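Local coordinates for protein organophosphorus hydrolase (PDB 4LE6) that probably hydrolyses organophosphate triesters with a two-zinc centre, as a member of the metallo-beta-lactamase superfamily, at residues S60-I65 and H252-A257; Y92-G97 and L242-D247; V101-G106 and Y233-G238; G116-N121 and P155-A160; R278-A283 and G301-E306. All coordinates share one frame; numbering follows the deposited sequence.

Contact 1 of 5, residues S60-I65 and H252-A257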
# COMPACT_ATOMS: atom_id res chain seq x y z
N SER A 60 -15.78 19.55 2.18
CA SER A 60 -16.67 20.39 2.98
C SER A 60 -17.50 19.57 3.98
O SER A 60 -18.12 20.13 4.88
CB SER A 60 -17.63 21.17 2.07
OG SER A 60 -18.52 20.27 1.41
N LEU A 61 -17.54 18.26 3.81
CA LEU A 61 -18.24 17.40 4.77
C LEU A 61 -17.45 17.19 6.06
O LEU A 61 -17.98 16.65 7.03
CB LEU A 61 -18.58 16.05 4.15
CG LEU A 61 -19.58 16.13 2.99
CD1 LEU A 61 -19.73 14.79 2.30
CD2 LEU A 61 -20.95 16.66 3.47
N LEU A 62 -16.17 17.58 6.07
CA LEU A 62 -15.38 17.48 7.29
C LEU A 62 -15.53 18.80 8.00
O LEU A 62 -15.42 19.84 7.37
CB LEU A 62 -13.91 17.21 7.00
CG LEU A 62 -13.60 15.89 6.31
CD1 LEU A 62 -12.17 15.92 5.82
CD2 LEU A 62 -13.83 14.72 7.26
N LYS A 63 -15.79 18.78 9.30
CA LYS A 63 -16.06 20.01 10.05
C LYS A 63 -15.24 20.10 11.34
O LYS A 63 -14.73 19.09 11.85
CB LYS A 63 -17.55 20.10 10.37
CG LYS A 63 -18.41 20.53 9.18
CD LYS A 63 -18.20 22.01 8.85
CE LYS A 63 -18.93 22.42 7.56
NZ LYS A 63 -18.07 22.32 6.33
N GLY A 64 -15.11 21.31 11.86
CA GLY A 64 -14.34 21.56 13.07
C GLY A 64 -12.94 22.05 12.75
O GLY A 64 -12.09 22.15 13.64
N ILE A 65 -12.70 22.37 11.48
CA ILE A 65 -11.38 22.83 11.04
C ILE A 65 -11.51 23.93 9.98
O ILE A 65 -12.38 23.84 9.10
CB ILE A 65 -10.56 21.65 10.47
CG1 ILE A 65 -9.16 22.10 10.08
CG2 ILE A 65 -11.27 21.00 9.27
CD1 ILE A 65 -8.20 20.95 9.88
N HIS A 252 -7.93 9.73 6.56
CA HIS A 252 -6.69 9.42 7.26
C HIS A 252 -5.75 10.62 7.29
O HIS A 252 -4.90 10.72 8.18
CB HIS A 252 -5.98 8.26 6.56
CG HIS A 252 -5.34 8.67 5.28
ND1 HIS A 252 -6.06 8.82 4.11
CD2 HIS A 252 -4.07 9.00 4.98
CE1 HIS A 252 -5.25 9.21 3.14
NE2 HIS A 252 -4.03 9.33 3.64
N ALA A 253 -5.90 11.54 6.35
CA ALA A 253 -4.97 12.66 6.24
C ALA A 253 -5.31 13.76 7.22
O ALA A 253 -4.49 14.63 7.47
CB ALA A 253 -4.95 13.24 4.83
N VAL A 254 -6.51 13.71 7.80
CA VAL A 254 -6.99 14.79 8.66
C VAL A 254 -7.24 14.31 10.09
O VAL A 254 -6.85 14.99 11.03
CB VAL A 254 -8.29 15.40 8.12
CG1 VAL A 254 -8.87 16.45 9.06
CG2 VAL A 254 -8.07 16.00 6.75
N GLN A 255 -7.91 13.17 10.23
CA GLN A 255 -8.51 12.79 11.51
C GLN A 255 -7.60 11.97 12.43
O GLN A 255 -7.94 11.75 13.59
CB GLN A 255 -9.82 12.04 11.27
CG GLN A 255 -10.92 12.91 10.65
CD GLN A 255 -12.20 12.13 10.41
OE1 GLN A 255 -12.26 11.26 9.55
NE2 GLN A 255 -13.23 12.41 11.20
N PHE A 256 -6.47 11.49 11.93
CA PHE A 256 -5.43 10.99 12.82
C PHE A 256 -4.75 12.19 13.46
O PHE A 256 -4.68 12.30 14.69
CB PHE A 256 -4.43 10.12 12.08
CG PHE A 256 -4.93 8.72 11.80
CD1 PHE A 256 -4.90 7.76 12.79
CD2 PHE A 256 -5.41 8.37 10.55
CE1 PHE A 256 -5.35 6.46 12.54
CE2 PHE A 256 -5.86 7.08 10.29
CZ PHE A 256 -5.83 6.13 11.29
N ALA A 257 -4.28 13.13 12.62
CA ALA A 257 -3.63 14.33 13.15
C ALA A 257 -4.58 15.18 14.01
O ALA A 257 -4.18 15.74 15.03
CB ALA A 257 -3.05 15.16 12.03
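L62 meets both V254 and Q255, one methyl branch to each. Its CD1 comes up against CG2 of V254 at 4.2 Å, a purely apolar touch. The other branch, CD2, lies above the flat of the Q255 amide, 4.4 Å from the carbonyl carbon CD. The forked end of one leucine thus covers a valine methyl and an amide group together. I65 flanks this pair, its CB directed at the second segment but its methyls at looser range.

The fork is placed by the L62 side chain, whose CG is anti to the carbonyl carbon (chi1 -63°) and which extends from there toward the short helical turn around 252-255. Q255 reaches the same spot through an extended CB-CG bond (chi2 179°). Its amide is held by polar partners beyond the leucine: OE1 accepts from the backbone N of both L250 and N251, and NE2 donates to V261 O. Three bonds fix the rotation of the group, so L62 packs on a flat surface that is already set. On the outer side of the first segment, K63 folds back so that NZ donates to S60 O at 2.6 Å.

Q255 lies about 8 Å from the zinc ligands H226 and H294, side chain to side chain, and so belongs to the surroundings of the metal centre. R276 of helix 269-286 packs against Q255. L70 of helix 67-76 touches L62, I65 and V254, and together with the antiparallel strand pair 62-63 and 262-263 this helix covers the contact's side of the metallo-beta-lactamase fold.

Contact 2 of 5, residues Y92-G97 and L242-D247. With ZN (zinc ion), chain J; ZN (zinc ion), chain K.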
# COMPACT_ATOMS: atom_id res chain seq x y z
N TYR A 92 -13.63 -6.78 5.22
CA TYR A 92 -12.58 -7.71 5.67
C TYR A 92 -13.09 -9.12 5.88
O TYR A 92 -14.12 -9.31 6.50
CB TYR A 92 -11.93 -7.16 6.94
CG TYR A 92 -11.28 -5.84 6.63
CD1 TYR A 92 -9.99 -5.79 6.12
CD2 TYR A 92 -11.99 -4.65 6.75
CE1 TYR A 92 -9.40 -4.60 5.81
CE2 TYR A 92 -11.40 -3.45 6.42
CZ TYR A 92 -10.11 -3.44 5.94
OH TYR A 92 -9.51 -2.24 5.59
N LEU A 93 -12.35 -10.10 5.36
CA LEU A 93 -12.74 -11.50 5.45
C LEU A 93 -11.71 -12.19 6.29
O LEU A 93 -10.53 -12.17 5.95
CB LEU A 93 -12.75 -12.11 4.05
CG LEU A 93 -13.13 -13.57 3.91
CD1 LEU A 93 -14.57 -13.79 4.33
CD2 LEU A 93 -12.92 -14.00 2.46
N ILE A 94 -12.12 -12.76 7.42
CA ILE A 94 -11.17 -13.38 8.33
C ILE A 94 -11.52 -14.85 8.48
O ILE A 94 -12.65 -15.22 8.81
CB ILE A 94 -11.17 -12.66 9.69
CG1 ILE A 94 -10.76 -11.19 9.46
CG2 ILE A 94 -10.19 -13.31 10.65
CD1 ILE A 94 -10.82 -10.33 10.68
N ASN A 95 -10.53 -15.69 8.17
CA ASN A 95 -10.66 -17.14 8.32
C ASN A 95 -9.98 -17.49 9.64
O ASN A 95 -8.75 -17.40 9.75
CB ASN A 95 -9.98 -17.84 7.13
CG ASN A 95 -10.12 -19.35 7.18
OD1 ASN A 95 -10.17 -19.93 8.26
ND2 ASN A 95 -10.16 -20.00 6.01
N THR A 96 -10.78 -17.83 10.64
CA THR A 96 -10.29 -18.09 11.98
C THR A 96 -10.03 -19.57 12.22
O THR A 96 -9.75 -19.98 13.34
CB THR A 96 -11.32 -17.66 13.05
OG1 THR A 96 -12.47 -18.52 12.97
CG2 THR A 96 -11.75 -16.25 12.84
N GLY A 97 -10.15 -20.38 11.17
CA GLY A 97 -10.17 -21.83 11.33
C GLY A 97 -11.55 -22.34 11.75
O GLY A 97 -12.09 -23.27 11.14
N LEU A 242 -6.42 -7.67 16.10
CA LEU A 242 -6.84 -6.84 15.00
C LEU A 242 -8.21 -6.28 15.30
O LEU A 242 -9.13 -7.02 15.65
CB LEU A 242 -6.89 -7.63 13.69
CG LEU A 242 -7.51 -6.90 12.49
CD1 LEU A 242 -6.75 -5.63 12.13
CD2 LEU A 242 -7.52 -7.82 11.29
N LEU A 243 -8.34 -4.97 15.17
CA LEU A 243 -9.62 -4.32 15.38
C LEU A 243 -10.15 -3.86 14.04
O LEU A 243 -9.56 -2.99 13.39
CB LEU A 243 -9.48 -3.13 16.33
CG LEU A 243 -10.80 -2.46 16.69
CD1 LEU A 243 -11.58 -3.30 17.69
CD2 LEU A 243 -10.52 -1.06 17.24
N VAL A 244 -11.24 -4.48 13.60
CA VAL A 244 -11.90 -4.08 12.37
C VAL A 244 -12.88 -3.02 12.80
O VAL A 244 -13.93 -3.33 13.38
CB VAL A 244 -12.63 -5.23 11.70
CG1 VAL A 244 -13.22 -4.77 10.36
CG2 VAL A 244 -11.67 -6.39 11.53
N TRP A 245 -12.53 -1.76 12.54
CA TRP A 245 -13.09 -0.69 13.38
C TRP A 245 -14.27 0.04 12.78
O TRP A 245 -14.94 0.80 13.47
CB TRP A 245 -12.01 0.27 13.93
CG TRP A 245 -11.44 1.32 13.01
CD1 TRP A 245 -11.81 1.62 11.74
CD2 TRP A 245 -10.35 2.20 13.33
NE1 TRP A 245 -11.04 2.65 11.25
CE2 TRP A 245 -10.14 3.02 12.21
CE3 TRP A 245 -9.56 2.39 14.47
CZ2 TRP A 245 -9.16 4.01 12.19
CZ3 TRP A 245 -8.59 3.38 14.45
CH2 TRP A 245 -8.39 4.17 13.31
N GLY A 246 -14.54 -0.20 11.50
CA GLY A 246 -15.64 0.45 10.83
C GLY A 246 -15.27 1.89 10.46
O GLY A 246 -14.21 2.15 9.90
N ASP A 247 -16.17 2.80 10.79
CA ASP A 247 -16.08 4.20 10.40
C ASP A 247 -15.62 5.12 11.55
O ASP A 247 -16.10 6.26 11.67
CB ASP A 247 -17.43 4.65 9.84
CG ASP A 247 -17.67 4.13 8.43
OD1 ASP A 247 -16.95 3.20 8.00
OD2 ASP A 247 -18.58 4.65 7.75
ZN ZN J . -20.79 5.02 7.87
ZN ZN K . -18.73 3.98 5.72
O HOH W 1 -20.33 4.86 5.79
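In the alpha-beta/beta-alpha sandwich of the metallo-beta-lactamase fold, Y92 and I94 meet L242 and V244 in the layer between the two central sheets. The strand segments 92-95 and 242-246 belong to different sheets and run nearly antiparallel, 152° apart with their axes 10.1 Å from each other. At such a separation side chains alone bridge the gap. CD2 of the Y92 ring lies 3.8 Å from CG1 of V244, which approaches the ring obliquely. The other valine methyl, CG2, meets CD1 of I94 at 4.1 Å as the two side chains pass in opposite directions. That same CD1 also touches CD2 of L242, at 4.2 Å, so the isoleucine tip spans two residues of the facing strand. The V244 rotamer, with CG1 anti to the backbone N (chi1 -176°), gives one methyl to each partner. At its far end the tyrosine is fixed by a hydrogen bond from OH to P298 O.

Three residues after V244, D247 binds the metals. One zinc site is completed by H139, H141 and H226, the other by D143, H144 and H294, and water 1 bridges the pair. D247 OD2 joins both ions, 2.1 Å from the zinc of chain K and 2.2 Å from that of chain J.

Contact 3 of 5, residues V101-G106 and Y233-G238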
# COMPACT_ATOMS: atom_id res chain seq x y z
N VAL A 101 -15.48 -15.44 8.36
CA VAL A 101 -16.25 -14.30 8.82
C VAL A 101 -16.00 -13.10 7.93
O VAL A 101 -14.86 -12.69 7.73
CB VAL A 101 -15.86 -13.91 10.28
CG1 VAL A 101 -16.70 -12.74 10.77
CG2 VAL A 101 -16.01 -15.10 11.20
N LEU A 102 -17.07 -12.50 7.43
CA LEU A 102 -16.95 -11.30 6.63
C LEU A 102 -17.43 -10.10 7.46
O LEU A 102 -18.52 -10.13 8.01
CB LEU A 102 -17.78 -11.46 5.35
CG LEU A 102 -17.83 -10.23 4.44
CD1 LEU A 102 -16.43 -9.88 3.94
CD2 LEU A 102 -18.80 -10.49 3.28
N ILE A 103 -16.61 -9.05 7.56
CA ILE A 103 -17.00 -7.82 8.23
C ILE A 103 -17.24 -6.73 7.18
O ILE A 103 -16.31 -6.34 6.46
CB ILE A 103 -15.93 -7.34 9.22
CG1 ILE A 103 -15.54 -8.46 10.19
CG2 ILE A 103 -16.43 -6.15 10.02
CD1 ILE A 103 -14.37 -9.32 9.73
N ASP A 104 -18.49 -6.26 7.14
CA ASP A 104 -19.02 -5.32 6.15
C ASP A 104 -19.01 -5.93 4.76
O ASP A 104 -18.38 -6.96 4.54
CB ASP A 104 -18.33 -3.97 6.24
CG ASP A 104 -18.69 -3.24 7.53
OD1 ASP A 104 -19.69 -3.64 8.16
OD2 ASP A 104 -17.99 -2.27 7.90
N THR A 105 -19.74 -5.31 3.84
CA THR A 105 -20.01 -5.94 2.55
C THR A 105 -19.94 -4.98 1.39
O THR A 105 -20.29 -5.35 0.26
CB THR A 105 -21.41 -6.58 2.52
OG1 THR A 105 -22.42 -5.56 2.54
CG2 THR A 105 -21.59 -7.50 3.69
N GLY A 106 -19.46 -3.78 1.63
CA GLY A 106 -19.44 -2.77 0.59
C GLY A 106 -20.84 -2.28 0.25
O GLY A 106 -21.80 -2.51 1.01
N TYR A 233 -15.10 -4.60 15.72
CA TYR A 233 -14.93 -6.02 16.06
C TYR A 233 -13.47 -6.37 16.30
O TYR A 233 -12.61 -6.07 15.48
CB TYR A 233 -15.54 -6.90 14.97
CG TYR A 233 -17.03 -6.69 14.80
CD1 TYR A 233 -17.94 -7.25 15.68
CD2 TYR A 233 -17.52 -5.91 13.77
CE1 TYR A 233 -19.31 -7.05 15.54
CE2 TYR A 233 -18.86 -5.71 13.60
CZ TYR A 233 -19.76 -6.27 14.49
OH TYR A 233 -21.11 -6.06 14.31
N LEU A 234 -13.21 -7.04 17.42
CA LEU A 234 -11.85 -7.41 17.79
C LEU A 234 -11.62 -8.91 17.54
O LEU A 234 -12.42 -9.75 17.97
CB LEU A 234 -11.61 -7.07 19.26
CG LEU A 234 -10.23 -7.35 19.84
CD1 LEU A 234 -9.19 -6.45 19.19
CD2 LEU A 234 -10.29 -7.13 21.35
N PHE A 235 -10.54 -9.19 16.82
CA PHE A 235 -10.07 -10.54 16.51
C PHE A 235 -8.72 -10.73 17.20
O PHE A 235 -7.84 -9.87 17.10
CB PHE A 235 -9.91 -10.72 15.00
CG PHE A 235 -11.21 -10.73 14.26
CD1 PHE A 235 -11.87 -9.55 13.98
CD2 PHE A 235 -11.79 -11.92 13.89
CE1 PHE A 235 -13.10 -9.57 13.34
CE2 PHE A 235 -13.00 -11.95 13.26
CZ PHE A 235 -13.67 -10.77 12.99
N LYS A 236 -8.59 -11.84 17.93
CA LYS A 236 -7.36 -12.17 18.66
C LYS A 236 -6.93 -13.59 18.35
O LYS A 236 -7.74 -14.52 18.44
CB LYS A 236 -7.60 -12.11 20.16
CG LYS A 236 -7.98 -10.75 20.71
CD LYS A 236 -7.96 -10.80 22.25
CE LYS A 236 -9.13 -10.06 22.87
NZ LYS A 236 -9.28 -10.36 24.34
N SER A 237 -5.66 -13.77 18.02
CA SER A 237 -5.09 -15.09 17.81
C SER A 237 -3.59 -15.01 18.05
O SER A 237 -2.96 -14.06 17.59
CB SER A 237 -5.37 -15.55 16.37
OG SER A 237 -4.69 -16.76 16.08
N GLY A 238 -3.04 -15.97 18.79
CA GLY A 238 -1.60 -16.06 18.99
C GLY A 238 -0.94 -14.79 19.49
O GLY A 238 0.15 -14.44 19.03
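The facing sheets of the metallo-beta-lactamase sandwich meet where I103 and V101 of strand 100-103 press on Y233 and F235 of strand 231-237. The short strand segments lie 10.5 Å apart, axis to axis, at 142° between their directions. I103 serves both aromatic residues. Its CD1 reaches the far end of the phenylalanine ring, 3.6 Å from CZ of F235, on an oblique approach. The branch methyl CG2 instead lies 3.9 Å from CD2 of Y233, the two side chains running past each other in opposite directions. The outer torsion of I103, 91°, is off the staggered values and turns CD1 toward F235. V101 adds CG1 at the edge of the F235 ring, near its plane and 4.2 Å from CZ.

Y233 is fixed at its other end by a hydrogen bond between OH and L137 O. Directly after the strand, D104 turns to the metal centre: its OD2 is hydrogen-bonded to ND1 of H144, a zinc ligand, and also to OG1 of T138. D104 is thus a second-shell residue that would help to orient the histidine. Two sheets packed through an apolar layer, with loops at one end holding the metals, is the arrangement of the metallo-beta-lactamase fold.

Contact 4 of 5, residues G116-N121 and P155-A160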
# COMPACT_ATOMS: atom_id res chain seq x y z
N GLY A 116 -19.11 -1.57 -5.21
CA GLY A 116 -19.78 -2.85 -5.41
C GLY A 116 -18.88 -4.03 -5.80
O GLY A 116 -19.38 -5.03 -6.31
N VAL A 117 -17.58 -3.93 -5.52
CA VAL A 117 -16.61 -4.92 -6.01
C VAL A 117 -16.14 -5.91 -4.94
O VAL A 117 -15.36 -6.81 -5.24
CB VAL A 117 -15.36 -4.20 -6.64
CG1 VAL A 117 -14.59 -5.13 -7.57
CG2 VAL A 117 -15.81 -2.97 -7.44
N VAL A 118 -16.62 -5.77 -3.71
CA VAL A 118 -16.21 -6.67 -2.64
C VAL A 118 -16.42 -8.14 -2.99
O VAL A 118 -15.52 -8.96 -2.78
CB VAL A 118 -16.93 -6.36 -1.30
CG1 VAL A 118 -16.80 -7.53 -0.33
CG2 VAL A 118 -16.34 -5.11 -0.68
N GLN A 119 -17.60 -8.51 -3.48
CA GLN A 119 -17.86 -9.93 -3.71
C GLN A 119 -16.92 -10.45 -4.83
O GLN A 119 -16.38 -11.58 -4.76
CB GLN A 119 -19.32 -10.20 -4.05
CG GLN A 119 -19.69 -11.69 -3.95
CD GLN A 119 -21.11 -12.00 -4.38
OE1 GLN A 119 -21.36 -13.00 -5.05
NE2 GLN A 119 -22.04 -11.14 -4.01
N THR A 120 -16.69 -9.59 -5.82
CA THR A 120 -15.82 -9.94 -6.95
C THR A 120 -14.40 -10.19 -6.44
O THR A 120 -13.77 -11.20 -6.77
CB THR A 120 -15.80 -8.81 -8.01
OG1 THR A 120 -17.12 -8.65 -8.54
CG2 THR A 120 -14.81 -9.11 -9.16
N ASN A 121 -13.93 -9.30 -5.57
CA ASN A 121 -12.62 -9.48 -4.97
C ASN A 121 -12.58 -10.66 -4.01
O ASN A 121 -11.55 -11.31 -3.86
CB ASN A 121 -12.16 -8.19 -4.30
CG ASN A 121 -11.70 -7.16 -5.32
OD1 ASN A 121 -11.01 -7.49 -6.29
ND2 ASN A 121 -12.13 -5.92 -5.14
N PRO A 155 -29.63 -13.24 -1.87
CA PRO A 155 -28.66 -12.94 -0.80
C PRO A 155 -27.22 -13.10 -1.29
O PRO A 155 -26.89 -14.10 -1.90
CB PRO A 155 -28.96 -14.00 0.26
CG PRO A 155 -30.31 -14.59 -0.10
CD PRO A 155 -30.42 -14.46 -1.58
N ALA A 156 -26.36 -12.11 -1.05
CA ALA A 156 -24.98 -12.23 -1.47
C ALA A 156 -24.28 -13.37 -0.72
O ALA A 156 -23.48 -14.10 -1.32
CB ALA A 156 -24.25 -10.92 -1.26
N TYR A 157 -24.60 -13.52 0.56
CA TYR A 157 -23.99 -14.52 1.45
C TYR A 157 -25.08 -15.42 2.04
O TYR A 157 -25.46 -15.30 3.21
CB TYR A 157 -23.13 -13.82 2.50
CG TYR A 157 -22.13 -12.94 1.80
CD1 TYR A 157 -21.00 -13.49 1.19
CD2 TYR A 157 -22.33 -11.58 1.66
CE1 TYR A 157 -20.12 -12.73 0.50
CE2 TYR A 157 -21.42 -10.78 0.95
CZ TYR A 157 -20.32 -11.36 0.38
OH TYR A 157 -19.39 -10.61 -0.33
N PRO A 158 -25.60 -16.32 1.21
CA PRO A 158 -26.85 -17.04 1.53
C PRO A 158 -26.75 -18.03 2.69
O PRO A 158 -27.78 -18.50 3.17
CB PRO A 158 -27.13 -17.81 0.23
CG PRO A 158 -25.79 -18.01 -0.39
CD PRO A 158 -25.08 -16.69 -0.12
N ASN A 159 -25.54 -18.38 3.11
CA ASN A 159 -25.37 -19.34 4.19
C ASN A 159 -24.89 -18.68 5.48
O ASN A 159 -24.57 -19.37 6.45
CB ASN A 159 -24.41 -20.43 3.76
CG ASN A 159 -24.90 -21.15 2.52
OD1 ASN A 159 -26.10 -21.39 2.36
ND2 ASN A 159 -23.98 -21.48 1.63
N ALA A 160 -24.86 -17.35 5.49
CA ALA A 160 -24.27 -16.62 6.60
C ALA A 160 -25.29 -16.22 7.64
O ALA A 160 -26.44 -15.88 7.33
CB ALA A 160 -23.53 -15.38 6.10
O HOH W 2 -23.56 -14.18 -4.03
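V118 and Q119, in the first turn of helix 118-124, pack on A156 and Y157 of the loop before strand 161-163, an outer helix of the metallo-beta-lactamase fold meeting the loop that leads into an edge strand. Along the first segment, the backbone of V117 accepts the helical bond from N121, and D52 OD1 is hydrogen-bonded to the N of V118. The V118 side chain, with CG1 anti to the backbone N (chi1 163°), brings that methyl to 4.0 Å from Y157 OH, crossing the tyrosine at about a right angle.

Q119 carries more of the contact. Its CB lies 3.7 Å from the same OH, and its aliphatic part slides past the ring in the opposite direction. The chain runs on extended, back over the hydroxyl end of the tyrosine, and NE2 comes within 3.5 Å of A156 CB. Amide and ring planes stand 57° apart, and the meeting is therefore no stack. NE2 has a hydrogen bond to N150 OD1 and OE1 one to K123 NZ, which together fix the rotation of the amide.

On the loop side, a type I turn from Y157 to A160 carries the chain toward the strand, while P129, V132 and V135 line the tyrosine. A water links the segments: water 2 donates to OE1 of Q119 and to O of A156, each at 2.7 Å.

Contact 5 of 5, residues R278-A283 and G301-E306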
# COMPACT_ATOMS: atom_id res chain seq x y z
N ARG A 278 -11.06 7.76 22.01
CA ARG A 278 -10.83 6.59 22.85
C ARG A 278 -10.21 5.43 22.08
O ARG A 278 -9.22 4.81 22.54
CB ARG A 278 -12.14 6.14 23.48
CG ARG A 278 -12.02 4.88 24.31
CD ARG A 278 -13.24 4.68 25.19
NE ARG A 278 -14.46 4.51 24.40
CZ ARG A 278 -14.86 3.37 23.87
NH1 ARG A 278 -15.98 3.32 23.17
NH2 ARG A 278 -14.14 2.26 24.03
N ILE A 279 -10.80 5.11 20.94
CA ILE A 279 -10.32 3.99 20.14
C ILE A 279 -8.90 4.25 19.62
O ILE A 279 -8.07 3.33 19.56
CB ILE A 279 -11.29 3.70 18.98
CG1 ILE A 279 -12.65 3.20 19.51
CG2 ILE A 279 -10.70 2.67 17.99
CD1 ILE A 279 -12.58 1.92 20.35
N LEU A 280 -8.61 5.49 19.24
CA LEU A 280 -7.27 5.78 18.74
C LEU A 280 -6.28 5.62 19.88
O LEU A 280 -5.22 4.98 19.71
CB LEU A 280 -7.19 7.20 18.17
CG LEU A 280 -7.85 7.42 16.81
CD1 LEU A 280 -7.88 8.92 16.51
CD2 LEU A 280 -7.11 6.66 15.71
N ALA A 281 -6.63 6.17 21.04
CA ALA A 281 -5.75 6.04 22.20
C ALA A 281 -5.46 4.57 22.51
O ALA A 281 -4.30 4.18 22.71
CB ALA A 281 -6.36 6.74 23.40
N GLU A 282 -6.51 3.74 22.53
CA GLU A 282 -6.37 2.31 22.82
C GLU A 282 -5.54 1.57 21.76
O GLU A 282 -4.68 0.75 22.08
CB GLU A 282 -7.76 1.66 22.94
CG GLU A 282 -7.78 0.15 22.87
CD GLU A 282 -9.16 -0.43 23.12
OE1 GLU A 282 -10.15 0.34 23.06
OE2 GLU A 282 -9.26 -1.65 23.37
N ALA A 283 -5.84 1.83 20.49
CA ALA A 283 -5.10 1.19 19.41
C ALA A 283 -3.62 1.55 19.49
O ALA A 283 -2.74 0.70 19.29
CB ALA A 283 -5.66 1.62 18.07
N GLY A 301 -2.96 -1.63 9.23
CA GLY A 301 -1.81 -0.95 9.77
C GLY A 301 -1.92 -0.71 11.25
O GLY A 301 -2.74 -1.33 11.91
N HIS A 302 -1.09 0.21 11.76
CA HIS A 302 -1.07 0.52 13.18
C HIS A 302 -1.26 2.00 13.37
O HIS A 302 -1.05 2.80 12.45
CB HIS A 302 0.26 0.15 13.83
CG HIS A 302 0.54 -1.32 13.84
ND1 HIS A 302 1.10 -1.97 12.76
CD2 HIS A 302 0.35 -2.26 14.79
CE1 HIS A 302 1.24 -3.25 13.05
NE2 HIS A 302 0.79 -3.45 14.28
N VAL A 303 -1.67 2.36 14.58
CA VAL A 303 -1.80 3.75 14.99
C VAL A 303 -0.65 4.10 15.92
O VAL A 303 -0.39 3.38 16.89
CB VAL A 303 -3.10 3.97 15.79
CG1 VAL A 303 -3.27 5.44 16.15
CG2 VAL A 303 -4.28 3.49 14.99
N ARG A 304 0.00 5.22 15.65
CA ARG A 304 1.10 5.72 16.46
C ARG A 304 0.67 7.03 17.10
O ARG A 304 0.04 7.87 16.45
CB ARG A 304 2.33 5.95 15.59
CG ARG A 304 3.53 6.57 16.31
CD ARG A 304 4.75 6.72 15.37
NE ARG A 304 4.59 7.85 14.45
CZ ARG A 304 4.73 7.79 13.12
NH1 ARG A 304 5.05 6.68 12.49
NH2 ARG A 304 4.55 8.90 12.42
N LYS A 305 1.02 7.20 18.37
CA LYS A 305 0.74 8.45 19.04
C LYS A 305 1.82 9.47 18.69
O LYS A 305 3.00 9.15 18.72
CB LYS A 305 0.67 8.25 20.55
CG LYS A 305 0.16 9.48 21.27
CD LYS A 305 0.21 9.33 22.78
CE LYS A 305 -0.33 10.58 23.46
NZ LYS A 305 0.50 11.77 23.11
N GLU A 306 1.40 10.68 18.33
CA GLU A 306 2.31 11.78 18.06
C GLU A 306 2.24 12.75 19.24
O GLU A 306 1.42 12.56 20.13
CB GLU A 306 1.91 12.49 16.78
CG GLU A 306 2.12 11.66 15.52
CD GLU A 306 3.59 11.53 15.14
OE1 GLU A 306 4.34 12.53 15.24
OE2 GLU A 306 4.00 10.43 14.73
O HOH W 3 -1.82 0.40 16.57
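A water oxygen sits between A283 and V303 and ties helix 269-286 to strand 300-305. It accepts from V303 N at 2.8 Å and can donate to A283 O, 2.9 Å away, though other acceptors compete for its protons. Beside this bridge the contact is apolar and centres on V303. Its CG2 rests against A283 CB at 3.9 Å. The other methyl, CG1, meets CD2 of L280 at 4.1 Å, the two side chains crossing at about a right angle. With CG1 anti to the backbone N (chi1 -177°), the valine spreads its methyls over successive turns of the helix, one to each partner. F256 and V290 also touch V303 and help to enclose it.

Away from the helix, R304, near the end of the strand, grips E306 just beyond it, side-on. Both NE and NH2 donate to OE2, with NE the shorter at 2.7 Å, and the carboxylate oxygen lies in the guanidinium plane. R304 NH1 has a further hydrogen bond to R76 O of the second subunit, and the H302 ring stacks on F78 of that subunit. V303 packing on helix 269-286 is the helix-on-sheet layering typical of an alpha-beta/beta-alpha sandwich.

How the contacts relate
Followed from the N terminus, contact 1 opens first and closes only at 252-257, enclosing most of the chain. Within its span lies contact 2, within that contact 3, and within that contact 4, the innermost, which closes at 155-160. None of these loops cross. Contact 5 opens after all have closed and forms a short loop in series. Contacts 2 and 3, with centres about 2 Å apart, join neighbouring strands of one sheet to neighbouring strands of the other. Contact 4 extends this core outward through Y157 against L102. On the other flank, F256 of contact 1 packs on L280 of contact 5, and W245 of contact 2 touches both side chains.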